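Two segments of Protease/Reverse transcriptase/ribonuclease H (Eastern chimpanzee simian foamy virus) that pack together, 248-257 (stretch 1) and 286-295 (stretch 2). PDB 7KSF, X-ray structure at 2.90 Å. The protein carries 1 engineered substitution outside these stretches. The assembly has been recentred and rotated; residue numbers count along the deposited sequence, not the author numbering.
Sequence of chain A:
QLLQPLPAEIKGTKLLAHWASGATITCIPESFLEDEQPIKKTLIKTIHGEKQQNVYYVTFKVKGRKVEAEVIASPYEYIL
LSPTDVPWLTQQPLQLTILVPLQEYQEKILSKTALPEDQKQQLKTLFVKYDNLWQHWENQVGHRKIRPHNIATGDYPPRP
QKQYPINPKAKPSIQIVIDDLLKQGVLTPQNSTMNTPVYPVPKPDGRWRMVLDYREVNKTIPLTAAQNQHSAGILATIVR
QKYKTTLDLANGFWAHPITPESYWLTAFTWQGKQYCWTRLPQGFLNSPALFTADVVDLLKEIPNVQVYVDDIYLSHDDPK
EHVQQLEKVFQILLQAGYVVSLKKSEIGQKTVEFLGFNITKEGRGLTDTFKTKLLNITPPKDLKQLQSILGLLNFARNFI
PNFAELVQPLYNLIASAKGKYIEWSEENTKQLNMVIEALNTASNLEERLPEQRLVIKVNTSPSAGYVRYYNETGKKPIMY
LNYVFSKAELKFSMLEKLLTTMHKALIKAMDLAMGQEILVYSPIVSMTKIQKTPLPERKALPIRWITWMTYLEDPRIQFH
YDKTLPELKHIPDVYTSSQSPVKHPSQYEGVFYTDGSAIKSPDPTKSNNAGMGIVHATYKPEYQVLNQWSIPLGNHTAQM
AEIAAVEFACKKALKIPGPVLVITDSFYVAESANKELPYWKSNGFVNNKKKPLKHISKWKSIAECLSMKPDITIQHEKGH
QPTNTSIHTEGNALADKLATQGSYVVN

Stretch 1 248-257: DLANGFWAHP
Stretch 2, residues 286-295: NSPALFTADV

Stretch 2 is a helix from Ser 287 onward that lies against the irregular backbone of stretch 1, and the contact, which buries 365 Å² over both sides, centres on one aromatic side chain, Phe 291. Stretch 1 arrives as a weakly bonded strand at Asp 248 and Leu 249, passes through Asn 251 with positive phi (53/65), and makes a 3-10 turn beginning at Gly 252 (-56/-32). The turn is tied by Trp 254 N to Asn 251 O (2.7 Å) and Ala 255 N to Gly 252 O (2.6 Å), after which His 256 takes an extended conformation (-85/115). The closest CA pair across the contact, Phe 253 and Phe 291, is 5.8 Å apart, an approach that places backbone as well as side chains against the helix.

Asn 286 (-101/-1) precedes the helix and makes no contact with stretch 1, but its O accepts from Leu 290 N at 2.8 Å. Ser 287 (-61/-48, chi1 m) directs its CB toward stretch 1; Ser 287 CB lies 4.4 Å from Phe 253 CB, while its hydroxyl is satisfied elsewhere in the structure. Phe 253 itself has an off-well chi1 of 32°, its CB pointing sideways. Pro 288 fits the first turn of the helix, where its lack of an amide hydrogen costs no helical bond; its O accepts both Thr 292 N (3.1 Å) and Thr 292 OG1 (2.7 Å). Ala 289 is out of reach. Leu 290 (m, t) has its CB sideways, and its backbone is nearer than its side chain, with Leu 290 O 4.3 Å from His 256 NE2.

Phe 291 (-82/-49; chi1 160°, t; chi2 76°) gives up 106 Å², the largest share of any residue. Its ring has Phe 253 N over one face, 3.8 Å from Phe 291 CD1. Near the plane of the ring, at its edge, lie Leu 249 CD1, 3.6 Å from Phe 291 CZ, and His 256 CE1, 3.2 Å from Phe 291 CD1. Leu 249 (m, t) thus supplies an apolar methyl to the ring tip. Gly 252 CA approaches Phe 291 CE1 to 3.4 Å, obliquely; an ideal CB there would lie 2.2 Å from Phe 291 CZ, a clash, so the absence of a side chain makes room for the ring. The imidazole of His 256 (chi1 -73°, m; chi2 64°) meets the phenyl obliquely, with centroids 5.3 Å apart and planes at 82°, and Phe 291 CA sits over one face of the imidazole.

Thr 292 points away from stretch 1, and Ala 293 sideways. One turn beyond Leu 290, the CA-to-CB bond of Asp 294 (-64/-41; chi1 t, chi2 -168°) points toward stretch 1, and the side chain supplies the single polar link: His 256 NE2 donates to Asp 294 OD1 at 2.8 Å, a weak hydrogen bond because its angle is only 127°. Both carboxylate oxygens are also bonded elsewhere in the structure. Val 295 (chi1 t) is buried and points toward stretch 1; Val 295 CG2 stays 4.9 Å from Leu 249 CD1.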

# COMPACT_ATOMS: atom_id res chain seq x y z
N ASP A 248 2.64 -6.21 -8.52
CA ASP A 248 2.95 -4.83 -8.85
C ASP A 248 3.85 -4.79 -10.08
O ASP A 248 4.89 -5.46 -10.11
CB ASP A 248 3.63 -4.13 -7.67
CG ASP A 248 4.03 -2.70 -7.99
OD1 ASP A 248 3.38 -2.08 -8.85
OD2 ASP A 248 5.00 -2.21 -7.37
N LEU A 249 3.46 -4.02 -11.08
CA LEU A 249 4.27 -3.86 -12.28
C LEU A 249 5.32 -2.77 -12.07
O LEU A 249 5.21 -1.94 -11.17
CB LEU A 249 3.39 -3.55 -13.49
CG LEU A 249 2.33 -4.61 -13.82
CD1 LEU A 249 1.53 -4.24 -15.05
CD2 LEU A 249 2.97 -5.98 -13.99
N ALA A 250 6.34 -2.79 -12.92
CA ALA A 250 7.48 -1.89 -12.78
C ALA A 250 7.31 -0.68 -13.69
O ALA A 250 8.01 -0.50 -14.69
CB ALA A 250 8.78 -2.63 -13.07
N ASN A 251 6.35 0.18 -13.31
CA ASN A 251 5.97 1.35 -14.10
C ASN A 251 5.62 1.08 -15.57
O ASN A 251 6.29 1.53 -16.50
CB ASN A 251 7.05 2.44 -14.00
CG ASN A 251 6.94 3.26 -12.73
OD1 ASN A 251 6.37 2.82 -11.74
ND2 ASN A 251 7.49 4.47 -12.76
N GLY A 252 4.53 0.33 -15.74
CA GLY A 252 4.22 -0.27 -17.02
C GLY A 252 4.13 0.73 -18.15
O GLY A 252 4.46 0.42 -19.30
N PHE A 253 3.69 1.95 -17.85
CA PHE A 253 3.65 2.99 -18.87
C PHE A 253 5.03 3.25 -19.47
O PHE A 253 5.12 3.76 -20.59
CB PHE A 253 3.06 4.28 -18.30
CG PHE A 253 3.36 4.49 -16.85
CD1 PHE A 253 4.65 4.79 -16.44
CD2 PHE A 253 2.36 4.40 -15.90
CE1 PHE A 253 4.94 4.99 -15.11
CE2 PHE A 253 2.64 4.59 -14.57
CZ PHE A 253 3.93 4.89 -14.17
N TRP A 254 6.10 2.89 -18.77
CA TRP A 254 7.43 2.95 -19.37
C TRP A 254 7.67 1.83 -20.38
O TRP A 254 8.73 1.81 -21.01
CB TRP A 254 8.51 2.92 -18.30
CG TRP A 254 8.59 4.18 -17.48
CD1 TRP A 254 8.00 5.37 -17.77
CD2 TRP A 254 9.29 4.36 -16.25
NE1 TRP A 254 8.29 6.29 -16.79
CE2 TRP A 254 9.09 5.70 -15.85
CE3 TRP A 254 10.08 3.53 -15.45
CZ2 TRP A 254 9.64 6.22 -14.68
CZ3 TRP A 254 10.63 4.05 -14.29
CH2 TRP A 254 10.40 5.38 -13.91
N ALA A 255 6.73 0.90 -20.54
CA ALA A 255 6.90 -0.15 -21.53
C ALA A 255 6.25 0.18 -22.87
O ALA A 255 6.68 -0.35 -23.90
CB ALA A 255 6.33 -1.48 -21.01
N HIS A 256 5.24 1.04 -22.87
CA HIS A 256 4.54 1.41 -24.10
C HIS A 256 5.29 2.53 -24.80
O HIS A 256 5.37 3.64 -24.25
CB HIS A 256 3.12 1.85 -23.80
CG HIS A 256 2.21 0.72 -23.43
ND1 HIS A 256 2.40 -0.05 -22.30
CD2 HIS A 256 1.10 0.23 -24.04
CE1 HIS A 256 1.45 -0.97 -22.23
NE2 HIS A 256 0.65 -0.82 -23.27
N PRO A 257 5.84 2.32 -25.99
CA PRO A 257 6.52 3.40 -26.70
C PRO A 257 5.54 4.32 -27.40
O PRO A 257 4.45 3.91 -27.82
CB PRO A 257 7.40 2.66 -27.70
CG PRO A 257 6.64 1.41 -28.00
CD PRO A 257 5.92 1.04 -26.72
N ASN A 286 -3.08 10.69 -20.66
CA ASN A 286 -3.61 9.46 -21.21
C ASN A 286 -2.76 8.23 -20.92
O ASN A 286 -3.12 7.13 -21.34
CB ASN A 286 -3.79 9.59 -22.72
CG ASN A 286 -4.91 10.53 -23.09
OD1 ASN A 286 -5.77 10.84 -22.27
ND2 ASN A 286 -4.91 11.00 -24.33
N SER A 287 -1.63 8.39 -20.22
CA SER A 287 -0.78 7.24 -19.92
C SER A 287 -1.48 6.17 -19.10
O SER A 287 -1.39 4.99 -19.46
CB SER A 287 0.51 7.71 -19.24
OG SER A 287 1.37 8.36 -20.17
N PRO A 288 -2.18 6.48 -18.00
CA PRO A 288 -2.87 5.41 -17.26
C PRO A 288 -3.94 4.70 -18.08
O PRO A 288 -4.10 3.48 -17.95
CB PRO A 288 -3.48 6.14 -16.06
CG PRO A 288 -2.65 7.35 -15.90
CD PRO A 288 -2.29 7.76 -17.29
N ALA A 289 -4.67 5.43 -18.93
CA ALA A 289 -5.72 4.81 -19.73
C ALA A 289 -5.15 3.99 -20.88
O ALA A 289 -5.54 2.84 -21.09
CB ALA A 289 -6.67 5.89 -20.25
N LEU A 290 -4.21 4.58 -21.63
CA LEU A 290 -3.61 3.87 -22.76
C LEU A 290 -2.90 2.60 -22.32
O LEU A 290 -2.82 1.63 -23.09
CB LEU A 290 -2.63 4.79 -23.50
CG LEU A 290 -3.18 5.90 -24.38
CD1 LEU A 290 -2.04 6.73 -24.97
CD2 LEU A 290 -4.05 5.33 -25.48
N PHE A 291 -2.37 2.58 -21.10
CA PHE A 291 -1.61 1.43 -20.63
C PHE A 291 -2.52 0.33 -20.11
O PHE A 291 -2.38 -0.83 -20.51
CB PHE A 291 -0.62 1.87 -19.54
CG PHE A 291 -0.14 0.75 -18.68
CD1 PHE A 291 0.80 -0.14 -19.16
CD2 PHE A 291 -0.63 0.58 -17.40
CE1 PHE A 291 1.24 -1.18 -18.38
CE2 PHE A 291 -0.19 -0.46 -16.61
CZ PHE A 291 0.75 -1.34 -17.10
N THR A 292 -3.47 0.70 -19.26
CA THR A 292 -4.40 -0.24 -18.65
C THR A 292 -5.27 -0.99 -19.65
O THR A 292 -5.55 -2.17 -19.48
CB THR A 292 -5.32 0.46 -17.63
OG1 THR A 292 -4.52 1.11 -16.63
CG2 THR A 292 -6.23 -0.55 -16.95
N ALA A 293 -5.70 -0.30 -20.71
CA ALA A 293 -6.54 -0.94 -21.71
C ALA A 293 -5.82 -2.12 -22.35
O ALA A 293 -6.41 -3.17 -22.58
CB ALA A 293 -6.97 0.07 -22.76
N ASP A 294 -4.53 -1.94 -22.64
CA ASP A 294 -3.74 -3.00 -23.24
C ASP A 294 -3.64 -4.19 -22.30
O ASP A 294 -3.74 -5.35 -22.71
CB ASP A 294 -2.34 -2.49 -23.59
CG ASP A 294 -1.43 -3.59 -24.11
OD1 ASP A 294 -0.21 -3.36 -24.22
OD2 ASP A 294 -1.94 -4.69 -24.41
N VAL A 295 -3.44 -3.90 -21.02
CA VAL A 295 -3.32 -4.92 -19.99
C VAL A 295 -4.59 -5.74 -19.81
O VAL A 295 -4.54 -6.95 -19.60
CB VAL A 295 -2.93 -4.31 -18.62
CG1 VAL A 295 -2.89 -5.38 -17.55
CG2 VAL A 295 -1.59 -3.59 -18.72